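Cfl (Pectobacterium brasiliense, PDB 7A9J) probably activates carboxylic acids such as coronafacic acid with ATP and joins them to an amine as amides, as a member of the AMP-binding ligase family. Local coordinates at residues His117-Ala122 with Cys140-Lys145; Thr216-Leu221 with Leu250-Ser255; Leu232-Leu237 with Ala277-Thr282; Val454-Pro459 with Lys519-Tyr524; Pro498-Phe503 with Leu526-Ala531. The protein carries 1 engineered substitution. All blocks are in the same frame, centred on the assembly; numbering follows the deposited sequence. Where two conformers were deposited one is given.

Interaction 1: His117-Ala122 with Cys140-Lys145; sequences HSSSCA and CTMLEK
M142 reaches across to the turn at S119 and S120 with its whole side chain. Its CB sits near the carbonyl oxygen of S120, and CG comes closer still, 3.4 Å from S120 O. The chain runs on extended from there. SD passes alongside CA and CB of S119, and the terminal CE ends 3.3 Å from S119 O, with S119 CB beside it. CG stands anti to the backbone N (chi1 -167°), which sends the thioether along the neighbouring backbone. S119 has positive phi and closes helix 108-117 with a Schellman motif; the methionine therefore lies against the point where the chain leaves that helix. Both segments are connections from a helix into a strand of the five-stranded parallel sheet in the AMP-binding region, where strands 122-125 and 145-148 are neighbours. They run in nearly the same direction, and the parallel pairing starts with A122 opposite K145. Just ahead of that pair the backbone hydrogen bond from E144 N to C121 O, 2.7 Å long, ties the two chain segments together, while C121 CA makes a CA-H...O contact with M142 O at 3.3 Å. On the buried side L143 puts CD2 against the A122 backbone, 3.6 Å from A122 C, and also packs on I115 of helix 108-117.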
# COMPACT_ATOMS: atom_id res chain seq x y z
N HIS A 117 -1.17 -22.71 -8.54
CA HIS A 117 -2.15 -22.70 -7.45
C HIS A 117 -3.45 -22.03 -7.88
O HIS A 117 -4.54 -22.51 -7.54
CB HIS A 117 -1.57 -21.99 -6.23
CG HIS A 117 -2.43 -22.08 -4.99
ND1 HIS A 117 -3.41 -21.15 -4.70
CD2 HIS A 117 -2.45 -22.97 -3.98
CE1 HIS A 117 -3.98 -21.45 -3.55
NE2 HIS A 117 -3.42 -22.55 -3.09
N SER A 118 -3.36 -20.90 -8.60
CA SER A 118 -4.53 -20.18 -9.05
C SER A 118 -5.30 -20.93 -10.15
O SER A 118 -6.41 -20.50 -10.49
CB SER A 118 -4.15 -18.79 -9.60
OG SER A 118 -3.43 -18.89 -10.84
N SER A 119 -4.75 -22.01 -10.70
CA SER A 119 -5.37 -22.72 -11.83
C SER A 119 -5.58 -21.77 -13.01
O SER A 119 -6.61 -21.79 -13.68
CB SER A 119 -6.69 -23.39 -11.43
OG SER A 119 -6.43 -24.44 -10.53
N SER A 120 -4.61 -20.91 -13.25
CA SER A 120 -4.72 -20.02 -14.39
C SER A 120 -4.66 -20.81 -15.69
O SER A 120 -3.91 -21.78 -15.82
CB SER A 120 -3.62 -18.96 -14.38
OG SER A 120 -3.82 -18.05 -13.30
N CYS A 121 -5.47 -20.42 -16.66
CA CYS A 121 -5.32 -21.01 -17.99
C CYS A 121 -4.73 -20.04 -19.00
O CYS A 121 -4.54 -20.42 -20.17
CB CYS A 121 -6.65 -21.57 -18.49
SG CYS A 121 -7.82 -20.29 -18.89
N ALA A 122 -4.41 -18.81 -18.61
CA ALA A 122 -3.69 -17.93 -19.50
C ALA A 122 -2.75 -17.05 -18.69
O ALA A 122 -2.95 -16.84 -17.49
CB ALA A 122 -4.65 -17.06 -20.34
N CYS A 140 4.04 -24.57 -17.22
CA CYS A 140 2.72 -24.63 -16.57
C CYS A 140 1.71 -25.16 -17.58
O CYS A 140 1.18 -24.42 -18.40
CB CYS A 140 2.31 -23.26 -16.06
SG CYS A 140 3.29 -22.67 -14.63
N THR A 141 1.40 -26.45 -17.50
CA THR A 141 0.73 -27.06 -18.64
C THR A 141 -0.73 -26.67 -18.74
O THR A 141 -1.35 -26.93 -19.78
CB THR A 141 0.85 -28.58 -18.58
OG1 THR A 141 0.22 -29.05 -17.38
CG2 THR A 141 2.31 -28.98 -18.62
N MET A 142 -1.28 -26.07 -17.69
CA MET A 142 -2.63 -25.54 -17.75
C MET A 142 -2.71 -24.24 -18.55
O MET A 142 -3.82 -23.85 -18.94
CB MET A 142 -3.13 -25.33 -16.32
CG MET A 142 -4.59 -25.07 -16.20
SD MET A 142 -5.22 -25.49 -14.56
CE MET A 142 -6.91 -24.94 -14.77
N LEU A 143 -1.59 -23.58 -18.85
CA LEU A 143 -1.62 -22.33 -19.63
C LEU A 143 -1.90 -22.63 -21.10
O LEU A 143 -1.03 -23.14 -21.81
CB LEU A 143 -0.30 -21.57 -19.49
CG LEU A 143 -0.08 -20.99 -18.08
CD1 LEU A 143 1.24 -20.24 -18.06
CD2 LEU A 143 -1.22 -20.06 -17.58
N GLU A 144 -3.09 -22.29 -21.56
CA GLU A 144 -3.41 -22.48 -22.98
C GLU A 144 -2.93 -21.32 -23.87
O GLU A 144 -2.73 -21.52 -25.09
CB GLU A 144 -4.92 -22.63 -23.16
CG GLU A 144 -5.56 -23.76 -22.38
CD GLU A 144 -7.08 -23.56 -22.22
OE1 GLU A 144 -7.74 -23.03 -23.15
OE2 GLU A 144 -7.61 -23.92 -21.14
N LYS A 145 -2.81 -20.12 -23.31
CA LYS A 145 -2.31 -18.94 -23.98
C LYS A 145 -1.36 -18.19 -23.05
O LYS A 145 -1.70 -17.94 -21.89
CB LYS A 145 -3.45 -17.98 -24.36
CG LYS A 145 -4.51 -18.65 -25.23
CD LYS A 145 -4.00 -18.87 -26.59
CE LYS A 145 -4.94 -19.84 -27.36
NZ LYS A 145 -4.61 -19.96 -28.80

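Interaction 2: Thr216-Leu221 with Leu250-Ser255; sequences TINPRL and LQKGYS
K252 and I217 make the one direct hydrogen bond of this contact: the ammonium NZ donates to the carbonyl oxygen I217 O at 2.8 Å. The C=O...NZ angle is 159°, and the nitrogen lies 16° from the carbonyl plane. A bend at chi3 (76°) turns the end of the lysine toward this carbonyl. NZ also bonds K214 O, so the amine joins the carbonyl at the last residue of helix 203-214 to one in the loop beyond. A water accepts a weak bond from K252 NZ at 2.9 Å; its link to N218 OD1 is too short to be trusted. At the other end of the N218 amide, ND2 bonds V215 O and Y345 OH.

The apolar contacts centre on the Y254 ring. I217 CG2 comes to the ring edge near its plane, 3.8 Å from Y254 CE2, the two side chains overlapping antiparallel, flank to flank. P219 meets the outer part of the ring obliquely, its CG 3.7 Å from Y254 CZ and its CD equally near the hydroxyl oxygen. Within its own segment, K252 CB lies 3.9 Å above the plane, over the ring centre.

K252 and Y254 flank G253, whose positive phi closes helix 240-251. This Schellman-closed C-terminal end rests on the loop after helix 203-214 in the AMP-binding region, with the I217 side chain about 10 Å from the bound 6-ethyl-1-oxo-indene-4-carboxylic acid.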
# COMPACT_ATOMS: atom_id res chain seq x y z
N THR A 216 -10.51 8.38 -0.48
CA THR A 216 -9.16 8.71 -0.08
C THR A 216 -8.37 9.46 -1.15
O THR A 216 -7.22 9.86 -0.86
CB THR A 216 -8.35 7.46 0.32
OG1 THR A 216 -7.92 6.76 -0.84
CG2 THR A 216 -9.18 6.51 1.25
N ILE A 217 -8.97 9.74 -2.30
CA ILE A 217 -8.21 10.43 -3.35
C ILE A 217 -8.79 11.83 -3.49
O ILE A 217 -9.81 12.01 -4.18
CB ILE A 217 -8.28 9.70 -4.69
CG1 ILE A 217 -7.85 8.24 -4.55
CG2 ILE A 217 -7.38 10.51 -5.75
CD1 ILE A 217 -7.91 7.48 -5.86
N ASN A 218 -8.10 12.81 -2.92
CA ASN A 218 -8.66 14.16 -2.76
C ASN A 218 -7.59 15.17 -3.14
O ASN A 218 -7.07 15.91 -2.30
CB ASN A 218 -9.17 14.36 -1.32
CG ASN A 218 -10.20 13.37 -0.95
OD1 ASN A 218 -11.30 13.38 -1.51
ND2 ASN A 218 -9.89 12.51 0.06
N PRO A 219 -7.29 15.29 -4.44
CA PRO A 219 -6.37 16.35 -4.88
C PRO A 219 -6.97 17.71 -4.58
O PRO A 219 -8.19 17.88 -4.55
CB PRO A 219 -6.27 16.14 -6.42
CG PRO A 219 -7.43 15.23 -6.79
CD PRO A 219 -7.92 14.54 -5.55
N ARG A 220 -6.11 18.71 -4.51
CA ARG A 220 -6.65 20.05 -4.32
C ARG A 220 -7.20 20.61 -5.62
O ARG A 220 -6.91 20.12 -6.71
CB ARG A 220 -5.59 21.00 -3.76
CG ARG A 220 -4.98 20.54 -2.41
CD ARG A 220 -4.05 21.64 -1.91
NE ARG A 220 -3.68 21.53 -0.52
CZ ARG A 220 -2.98 22.46 0.12
NH1 ARG A 220 -2.60 23.55 -0.54
NH2 ARG A 220 -2.66 22.33 1.41
N LEU A 221 -8.04 21.62 -5.47
CA LEU A 221 -8.52 22.37 -6.62
C LEU A 221 -7.33 23.03 -7.32
O LEU A 221 -6.54 23.72 -6.67
CB LEU A 221 -9.53 23.43 -6.15
CG LEU A 221 -10.27 24.25 -7.19
CD1 LEU A 221 -11.22 23.37 -7.99
CD2 LEU A 221 -11.01 25.50 -6.61
N LEU A 250 -9.57 6.92 -12.24
CA LEU A 250 -10.21 6.98 -13.56
C LEU A 250 -11.70 7.18 -13.43
O LEU A 250 -12.27 8.01 -14.15
CB LEU A 250 -9.88 5.72 -14.36
CG LEU A 250 -8.39 5.57 -14.68
CD1 LEU A 250 -8.11 4.16 -15.31
CD2 LEU A 250 -7.96 6.66 -15.67
N GLN A 251 -12.35 6.51 -12.48
CA GLN A 251 -13.79 6.71 -12.26
C GLN A 251 -14.13 8.11 -11.76
O GLN A 251 -15.20 8.63 -12.08
CB GLN A 251 -14.34 5.72 -11.26
CG GLN A 251 -14.46 4.39 -11.87
CD GLN A 251 -15.03 3.39 -10.82
OE1 GLN A 251 -15.89 3.73 -9.96
NE2 GLN A 251 -14.54 2.20 -10.88
N LYS A 252 -13.21 8.77 -11.09
CA LYS A 252 -13.43 10.19 -10.76
C LYS A 252 -13.03 11.13 -11.90
O LYS A 252 -13.17 12.35 -11.76
CB LYS A 252 -12.61 10.50 -9.49
CG LYS A 252 -13.17 9.77 -8.27
CD LYS A 252 -12.46 10.11 -6.88
CE LYS A 252 -12.92 11.45 -6.43
NZ LYS A 252 -12.42 11.64 -5.12
N GLY A 253 -12.56 10.59 -13.02
CA GLY A 253 -12.17 11.38 -14.18
C GLY A 253 -10.79 11.99 -14.11
O GLY A 253 -10.46 12.84 -14.96
N TYR A 254 -9.96 11.56 -13.16
CA TYR A 254 -8.58 12.03 -13.09
C TYR A 254 -7.71 11.23 -14.04
O TYR A 254 -8.05 10.11 -14.42
CB TYR A 254 -8.06 11.81 -11.66
CG TYR A 254 -8.87 12.46 -10.55
CD1 TYR A 254 -9.64 13.58 -10.81
CD2 TYR A 254 -8.81 11.94 -9.23
CE1 TYR A 254 -10.38 14.19 -9.78
CE2 TYR A 254 -9.56 12.52 -8.19
CZ TYR A 254 -10.30 13.66 -8.49
OH TYR A 254 -11.05 14.27 -7.50
N SER A 255 -6.58 11.82 -14.45
CA SER A 255 -5.62 11.01 -15.18
C SER A 255 -4.74 10.29 -14.17
O SER A 255 -4.64 10.69 -13.01
CB SER A 255 -4.75 11.81 -16.14
OG SER A 255 -3.98 12.75 -15.42
O HOH W 1 -13.07 11.92 -2.31

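Interaction 3: Leu232-Leu237 with Ala277-Thr282; sequences LSLVDL and AWIAGT
L232 and A280 lie at the tight end of this contact, where three backbone hydrogen bonds, each 2.8 Å long, join parallel strands. L232 N donates to W278 O, A280 N to L232 O and L234 N to A280 O; the last is the straightest, with 174° at the hydrogen. L232 O also takes a CA-H...O contact from I279 CA at 3.2 Å. On the face carrying L232 and I279 these two side chains run alongside one another, with L232 CD2 4.2 Å from I279 CG2. L234 crosses I279 at a slant, its CD1 3.8 Å from the same CG2, and L271 of helix 267-274 packs on both L232 and I279. The other face bears S233 and A280, turned toward helix 240-251: W241 and I245 meet A280, and S242 OG bonds S233 OG.

Packing slackens beyond L234. V235 and T282, both partly exposed, touch through methyls alone, V235 CG2 to T282 CG2 at 4.1 Å. V235 CG2, anti to its own carbonyl carbon, is the branch that faces the threonine. T282 itself sits at the N-cap of helix 283-294, its OG1 capping a backbone N there. Strands 230-233 and 278-281 are parallel neighbours in the AMP-binding region, and the loop after the first runs toward the ligand pocket, the V235 side chain lying about 6 Å from the bound acid.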
# COMPACT_ATOMS: atom_id res chain seq x y z
N LEU A 232 -0.73 9.79 -8.97
CA LEU A 232 0.42 8.92 -9.08
C LEU A 232 0.40 7.94 -7.92
O LEU A 232 0.23 8.35 -6.76
CB LEU A 232 1.73 9.72 -9.03
CG LEU A 232 3.01 8.96 -8.84
CD1 LEU A 232 3.21 8.00 -10.01
CD2 LEU A 232 4.22 9.97 -8.68
N SER A 233 0.59 6.67 -8.22
CA SER A 233 0.86 5.71 -7.14
C SER A 233 2.25 5.15 -7.31
O SER A 233 2.56 4.56 -8.37
CB SER A 233 -0.18 4.57 -7.11
OG SER A 233 0.22 3.63 -6.08
N LEU A 234 3.10 5.29 -6.26
CA LEU A 234 4.45 4.78 -6.35
C LEU A 234 4.50 3.26 -6.13
O LEU A 234 5.53 2.64 -6.42
CB LEU A 234 5.34 5.48 -5.32
CG LEU A 234 5.44 6.98 -5.65
CD1 LEU A 234 6.16 7.68 -4.52
CD2 LEU A 234 6.22 7.20 -6.95
N VAL A 235 3.41 2.67 -5.66
CA VAL A 235 3.38 1.22 -5.49
C VAL A 235 3.08 0.61 -6.87
O VAL A 235 2.27 1.16 -7.58
CB VAL A 235 2.28 0.88 -4.49
CG1 VAL A 235 2.03 -0.61 -4.51
CG2 VAL A 235 2.73 1.39 -3.04
N ASP A 236 3.75 -0.48 -7.23
CA ASP A 236 3.51 -1.09 -8.54
C ASP A 236 2.04 -1.29 -8.82
O ASP A 236 1.26 -1.73 -7.97
CB ASP A 236 4.20 -2.47 -8.67
CG ASP A 236 5.71 -2.44 -8.47
OD1 ASP A 236 6.37 -1.40 -8.71
OD2 ASP A 236 6.24 -3.50 -8.12
N LEU A 237 1.67 -1.07 -10.11
CA LEU A 237 0.29 -1.24 -10.53
C LEU A 237 -0.17 -2.70 -10.48
O LEU A 237 -1.37 -2.97 -10.49
CB LEU A 237 0.13 -0.67 -11.98
CG LEU A 237 -1.26 -0.78 -12.61
CD1 LEU A 237 -2.36 -0.15 -11.75
CD2 LEU A 237 -1.11 -0.09 -14.03
N ALA A 277 -0.75 15.78 -8.99
CA ALA A 277 -1.55 16.47 -7.98
C ALA A 277 -1.68 15.64 -6.71
O ALA A 277 -2.02 16.20 -5.66
CB ALA A 277 -2.96 16.77 -8.49
N TRP A 278 -1.43 14.33 -6.80
CA TRP A 278 -1.72 13.41 -5.71
C TRP A 278 -0.75 12.26 -5.85
O TRP A 278 -0.54 11.76 -6.97
CB TRP A 278 -3.17 12.95 -5.82
CG TRP A 278 -3.68 12.08 -4.67
CD1 TRP A 278 -4.43 12.51 -3.62
CD2 TRP A 278 -3.62 10.67 -4.59
NE1 TRP A 278 -4.82 11.43 -2.86
CE2 TRP A 278 -4.31 10.29 -3.43
CE3 TRP A 278 -2.99 9.68 -5.38
CZ2 TRP A 278 -4.44 8.96 -3.02
CZ3 TRP A 278 -3.10 8.34 -4.97
CH2 TRP A 278 -3.85 7.99 -3.81
N ILE A 279 -0.13 11.85 -4.73
CA ILE A 279 0.89 10.80 -4.77
C ILE A 279 0.57 9.83 -3.64
O ILE A 279 0.59 10.22 -2.45
CB ILE A 279 2.30 11.37 -4.54
CG1 ILE A 279 2.60 12.49 -5.55
CG2 ILE A 279 3.32 10.25 -4.59
CD1 ILE A 279 3.98 13.13 -5.29
N ALA A 280 0.38 8.57 -3.98
CA ALA A 280 0.35 7.51 -2.98
C ALA A 280 1.70 6.80 -2.92
O ALA A 280 2.40 6.66 -3.92
CB ALA A 280 -0.77 6.49 -3.30
N GLY A 281 2.07 6.33 -1.72
CA GLY A 281 3.34 5.60 -1.63
C GLY A 281 3.42 4.92 -0.28
O GLY A 281 2.57 5.11 0.59
N THR A 282 4.41 4.04 -0.15
CA THR A 282 4.76 3.54 1.21
C THR A 282 5.41 4.63 2.05
O THR A 282 5.92 5.62 1.54
CB THR A 282 5.74 2.38 1.13
OG1 THR A 282 7.01 2.86 0.66
CG2 THR A 282 5.15 1.27 0.24

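Interaction 4: Val454-Pro459 with Lys519-Tyr524; sequences VVFSVP and KLSNEY
S521 OG donates to the carbonyl oxygen of S457 at 2.6 Å, the hydrogen bond that joins helix to strand here. The hydroxyl lies in the carbonyl plane, with a C=O...OG angle of 150°. It is carried there by a chi1 of 180°, which sets OG opposite the serine's own backbone N.

Aromatic contacts come next. The F456 ring lies with one face toward the helix backbone, S521 N standing 3.8 Å above its plane and offset toward the rim; L520 CB is over that face too. Y524 CD1 approaches the edge of the same ring. The Y524 ring in turn receives V458 CG1 over its face in a CH-pi contact, 4.1 Å from the centroid and 27° off the normal.

Purely aliphatic packing occurs at the far end, where V454 CG1 touches L520 CD1 at 3.6 Å, the two side chains meeting nearly perpendicular.

Strand 450-460 is an outermost strand of the four-stranded C-terminal sheet. V454, F456 and V458 face helix 517-522 and the start of helix 524-530, whose L527 also reaches F456, while V455 points to helix 437-445 on the other side of the sheet.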
# COMPACT_ATOMS: atom_id res chain seq x y z
N VAL A 454 13.99 4.87 19.83
CA VAL A 454 13.23 3.63 19.84
C VAL A 454 13.13 3.19 21.30
O VAL A 454 14.14 3.18 22.02
CB VAL A 454 13.89 2.52 18.99
CG1 VAL A 454 13.10 1.24 19.10
CG2 VAL A 454 13.97 2.91 17.50
N VAL A 455 11.92 2.82 21.74
CA VAL A 455 11.67 2.40 23.13
C VAL A 455 11.29 0.92 23.14
O VAL A 455 10.53 0.47 22.29
CB VAL A 455 10.58 3.28 23.79
CG1 VAL A 455 10.15 2.72 25.17
CG2 VAL A 455 11.05 4.71 23.92
N PHE A 456 11.85 0.16 24.09
CA PHE A 456 11.55 -1.26 24.19
C PHE A 456 11.76 -1.68 25.65
O PHE A 456 12.19 -0.88 26.48
CB PHE A 456 12.44 -2.13 23.30
CG PHE A 456 13.96 -1.92 23.53
CD1 PHE A 456 14.64 -0.94 22.84
CD2 PHE A 456 14.70 -2.75 24.42
CE1 PHE A 456 15.99 -0.73 23.02
CE2 PHE A 456 16.11 -2.56 24.58
CZ PHE A 456 16.74 -1.55 23.90
N SER A 457 11.44 -2.91 25.95
CA SER A 457 11.72 -3.36 27.31
C SER A 457 12.65 -4.56 27.31
O SER A 457 12.81 -5.25 26.30
CB SER A 457 10.42 -3.69 28.08
OG SER A 457 9.83 -4.88 27.55
N VAL A 458 13.24 -4.79 28.48
CA VAL A 458 14.05 -5.97 28.75
C VAL A 458 13.50 -6.64 29.98
O VAL A 458 12.84 -6.00 30.82
CB VAL A 458 15.56 -5.62 28.90
CG1 VAL A 458 16.03 -5.08 27.50
CG2 VAL A 458 15.81 -4.59 29.97
N PRO A 459 13.73 -7.94 30.11
CA PRO A 459 13.33 -8.63 31.35
C PRO A 459 13.99 -8.03 32.57
O PRO A 459 15.11 -7.53 32.53
CB PRO A 459 13.78 -10.07 31.11
CG PRO A 459 14.29 -10.16 29.74
CD PRO A 459 14.50 -8.78 29.20
N LYS A 519 13.80 -7.41 18.32
CA LYS A 519 15.20 -7.68 18.04
C LYS A 519 16.12 -6.71 18.77
O LYS A 519 17.21 -7.09 19.22
CB LYS A 519 15.44 -7.67 16.54
CG LYS A 519 14.68 -8.82 15.85
CD LYS A 519 14.75 -8.76 14.32
CE LYS A 519 13.42 -9.20 13.69
NZ LYS A 519 13.35 -8.87 12.25
N LEU A 520 15.69 -5.45 18.94
CA LEU A 520 16.51 -4.54 19.72
C LEU A 520 16.61 -4.97 21.17
O LEU A 520 17.70 -4.92 21.76
CB LEU A 520 15.98 -3.12 19.61
CG LEU A 520 16.33 -2.49 18.28
CD1 LEU A 520 15.55 -1.20 18.05
CD2 LEU A 520 17.83 -2.25 18.20
N SER A 521 15.49 -5.42 21.77
CA SER A 521 15.54 -5.95 23.13
C SER A 521 16.54 -7.08 23.22
O SER A 521 17.26 -7.24 24.22
CB SER A 521 14.17 -6.46 23.60
OG SER A 521 14.25 -6.97 24.94
N ASN A 522 16.57 -7.91 22.17
CA ASN A 522 17.45 -9.08 22.16
C ASN A 522 18.91 -8.68 22.06
O ASN A 522 19.77 -9.42 22.54
CB ASN A 522 17.08 -10.01 20.99
CG ASN A 522 15.87 -10.87 21.30
OD1 ASN A 522 15.56 -11.11 22.46
ND2 ASN A 522 15.18 -11.35 20.26
N GLU A 523 19.18 -7.46 21.56
CA GLU A 523 20.53 -6.94 21.40
C GLU A 523 20.89 -5.87 22.42
O GLU A 523 21.83 -5.09 22.19
CB GLU A 523 20.68 -6.38 19.98
CG GLU A 523 20.26 -7.39 18.94
CD GLU A 523 21.17 -8.59 18.93
OE1 GLU A 523 20.68 -9.73 18.78
OE2 GLU A 523 22.40 -8.39 19.10
N TYR A 524 20.14 -5.83 23.54
CA TYR A 524 20.29 -4.79 24.55
C TYR A 524 21.72 -4.66 25.06
O TYR A 524 22.25 -3.55 25.16
CB TYR A 524 19.33 -5.11 25.69
CG TYR A 524 19.58 -4.35 26.97
CD1 TYR A 524 19.47 -2.96 27.02
CD2 TYR A 524 19.88 -5.02 28.15
CE1 TYR A 524 19.68 -2.26 28.21
CE2 TYR A 524 20.09 -4.32 29.35
CZ TYR A 524 19.99 -2.95 29.37
OH TYR A 524 20.19 -2.23 30.54

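Interaction 5: Pro498-Phe503 with Leu526-Ala531; sequences PSEYIF and LLKSQA
I502 has the largest buried area here, followed by K528 and A531, and together they pack helix 524-530 onto strand 500-503. The strand is an inner one of the four-stranded mixed sheet in the C-terminal domain, and the short axes of strand and helix pass 8.3 Å apart at 59°. Both branches of I502 are used. CD1, at the end of the longer branch, touches the aliphatic part of K528, 3.6 Å from its CG, the lysine chain passing across the isoleucine. CG2 is anti to the backbone N and reaches A531 CB at 3.5 Å, tighter than usual for two carbons; L527 O lies farther off, at 4.0 Å. I468 and L470 of strand 464-473 flank the isoleucine within the sheet.

K528 continues past I502 to E500. Its CD lies 3.5 Å from E500 OE2, but the bend at chi3 (-69°) leaves NZ 4.4 Å from that oxygen, too far for an ion pair in contact. A water spans the charges instead, donating to E500 OE1 and accepting a weak bond from K528 NZ. Y524 OH bonds both NZ and E500 OE2, and R466 forms a salt bridge to E500 OE1, so the buried carboxylate is well satisfied and probably stays ionised. A531, after Q530 in the chain, closes the far end by setting its CB 3.4 Å from F503 O.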
# COMPACT_ATOMS: atom_id res chain seq x y z
N PRO A 498 11.18 5.81 30.71
CA PRO A 498 12.29 4.86 30.58
C PRO A 498 13.05 4.80 31.89
O PRO A 498 13.16 5.79 32.61
CB PRO A 498 13.14 5.46 29.44
CG PRO A 498 12.14 6.26 28.60
CD PRO A 498 11.13 6.80 29.60
N SER A 499 13.51 3.60 32.22
CA SER A 499 14.45 3.44 33.31
C SER A 499 15.90 3.72 32.91
O SER A 499 16.76 3.86 33.79
CB SER A 499 14.35 2.01 33.84
OG SER A 499 13.13 1.83 34.54
N GLU A 500 16.18 3.84 31.62
CA GLU A 500 17.55 3.88 31.14
C GLU A 500 17.57 4.47 29.74
O GLU A 500 16.64 4.27 28.96
CB GLU A 500 18.12 2.49 31.12
CG GLU A 500 19.52 2.36 30.66
CD GLU A 500 19.99 0.94 30.91
OE1 GLU A 500 20.00 0.52 32.09
OE2 GLU A 500 20.28 0.24 29.94
N TYR A 501 18.64 5.20 29.44
CA TYR A 501 18.84 5.87 28.16
C TYR A 501 20.12 5.33 27.53
O TYR A 501 21.16 5.28 28.18
CB TYR A 501 18.92 7.40 28.39
CG TYR A 501 17.63 7.95 28.92
CD1 TYR A 501 16.51 7.98 28.10
CD2 TYR A 501 17.50 8.41 30.22
CE1 TYR A 501 15.31 8.47 28.54
CE2 TYR A 501 16.27 8.92 30.68
CZ TYR A 501 15.18 8.93 29.81
OH TYR A 501 13.94 9.38 30.18
N ILE A 502 20.03 4.90 26.27
CA ILE A 502 21.19 4.47 25.51
C ILE A 502 21.38 5.47 24.38
O ILE A 502 20.56 5.54 23.45
CB ILE A 502 21.03 3.04 24.97
CG1 ILE A 502 20.86 2.06 26.14
CG2 ILE A 502 22.28 2.62 24.17
CD1 ILE A 502 20.63 0.61 25.73
N PHE A 503 22.43 6.27 24.45
CA PHE A 503 22.70 7.26 23.42
C PHE A 503 23.53 6.60 22.33
O PHE A 503 24.61 6.06 22.60
CB PHE A 503 23.44 8.49 23.97
CG PHE A 503 22.64 9.27 24.96
CD1 PHE A 503 22.56 8.86 26.29
CD2 PHE A 503 21.96 10.41 24.57
CE1 PHE A 503 21.81 9.58 27.20
CE2 PHE A 503 21.22 11.14 25.49
CZ PHE A 503 21.14 10.72 26.81
N LEU A 526 24.50 -5.76 23.58
CA LEU A 526 25.31 -5.26 22.47
C LEU A 526 25.14 -3.75 22.32
O LEU A 526 26.13 -3.00 22.28
CB LEU A 526 24.95 -5.97 21.17
CG LEU A 526 25.77 -5.45 19.96
CD1 LEU A 526 27.24 -5.78 20.09
CD2 LEU A 526 25.18 -6.04 18.70
N LEU A 527 23.89 -3.29 22.30
CA LEU A 527 23.62 -1.86 22.17
C LEU A 527 24.35 -1.06 23.24
O LEU A 527 25.03 -0.08 22.93
CB LEU A 527 22.11 -1.60 22.23
CG LEU A 527 21.28 -1.99 21.00
CD1 LEU A 527 19.79 -1.86 21.32
CD2 LEU A 527 21.63 -1.22 19.71
N LYS A 528 24.21 -1.47 24.51
CA LYS A 528 24.93 -0.74 25.56
C LYS A 528 26.43 -0.70 25.27
O LYS A 528 27.07 0.33 25.48
CB LYS A 528 24.68 -1.36 26.92
CG LYS A 528 23.28 -1.07 27.43
CD LYS A 528 23.22 -1.27 28.94
CE LYS A 528 23.35 -2.73 29.27
NZ LYS A 528 23.27 -2.84 30.77
N SER A 529 27.00 -1.80 24.75
CA SER A 529 28.44 -1.79 24.57
C SER A 529 28.85 -0.90 23.41
O SER A 529 30.01 -0.48 23.34
CB SER A 529 28.98 -3.21 24.34
OG SER A 529 28.58 -3.69 23.07
N GLN A 530 27.92 -0.59 22.51
CA GLN A 530 28.27 0.25 21.38
C GLN A 530 27.84 1.69 21.59
O GLN A 530 28.08 2.53 20.72
CB GLN A 530 27.64 -0.31 20.10
CG GLN A 530 28.12 -1.73 19.81
CD GLN A 530 29.64 -1.81 19.71
OE1 GLN A 530 30.23 -1.23 18.81
NE2 GLN A 530 30.28 -2.52 20.66
N ALA A 531 27.25 2.00 22.75
CA ALA A 531 26.60 3.29 22.94
C ALA A 531 27.61 4.42 23.10
O ALA A 531 28.72 4.22 23.59
CB ALA A 531 25.71 3.23 24.18
O HOH W 2 21.70 -1.64 33.18

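How the interactions relate
Interactions 2 and 3 form one neighbourhood, their centres 13 Å apart: the W278 indole NE1 packs against the backbone of T216 to N218, 3.5 Å from T216 O, and P219 touches A277. Both have side chains near the bound acid, those of interaction 3 coming nearer to it than those of interaction 2. Interaction 1 belongs to a separate parallel sheet, its centre about 31 Å from that of interaction 3. Interactions 4 and 5 share the C-terminal sheet, with centres 10 Å apart, and pack directly on each other: L520 CD2 meets L527 CD1 at 3.7 Å, and Y524 CE1 lies 3.9 Å from I502 CD1. Interaction 4 is about 34 Å, centre to centre, from interaction 3.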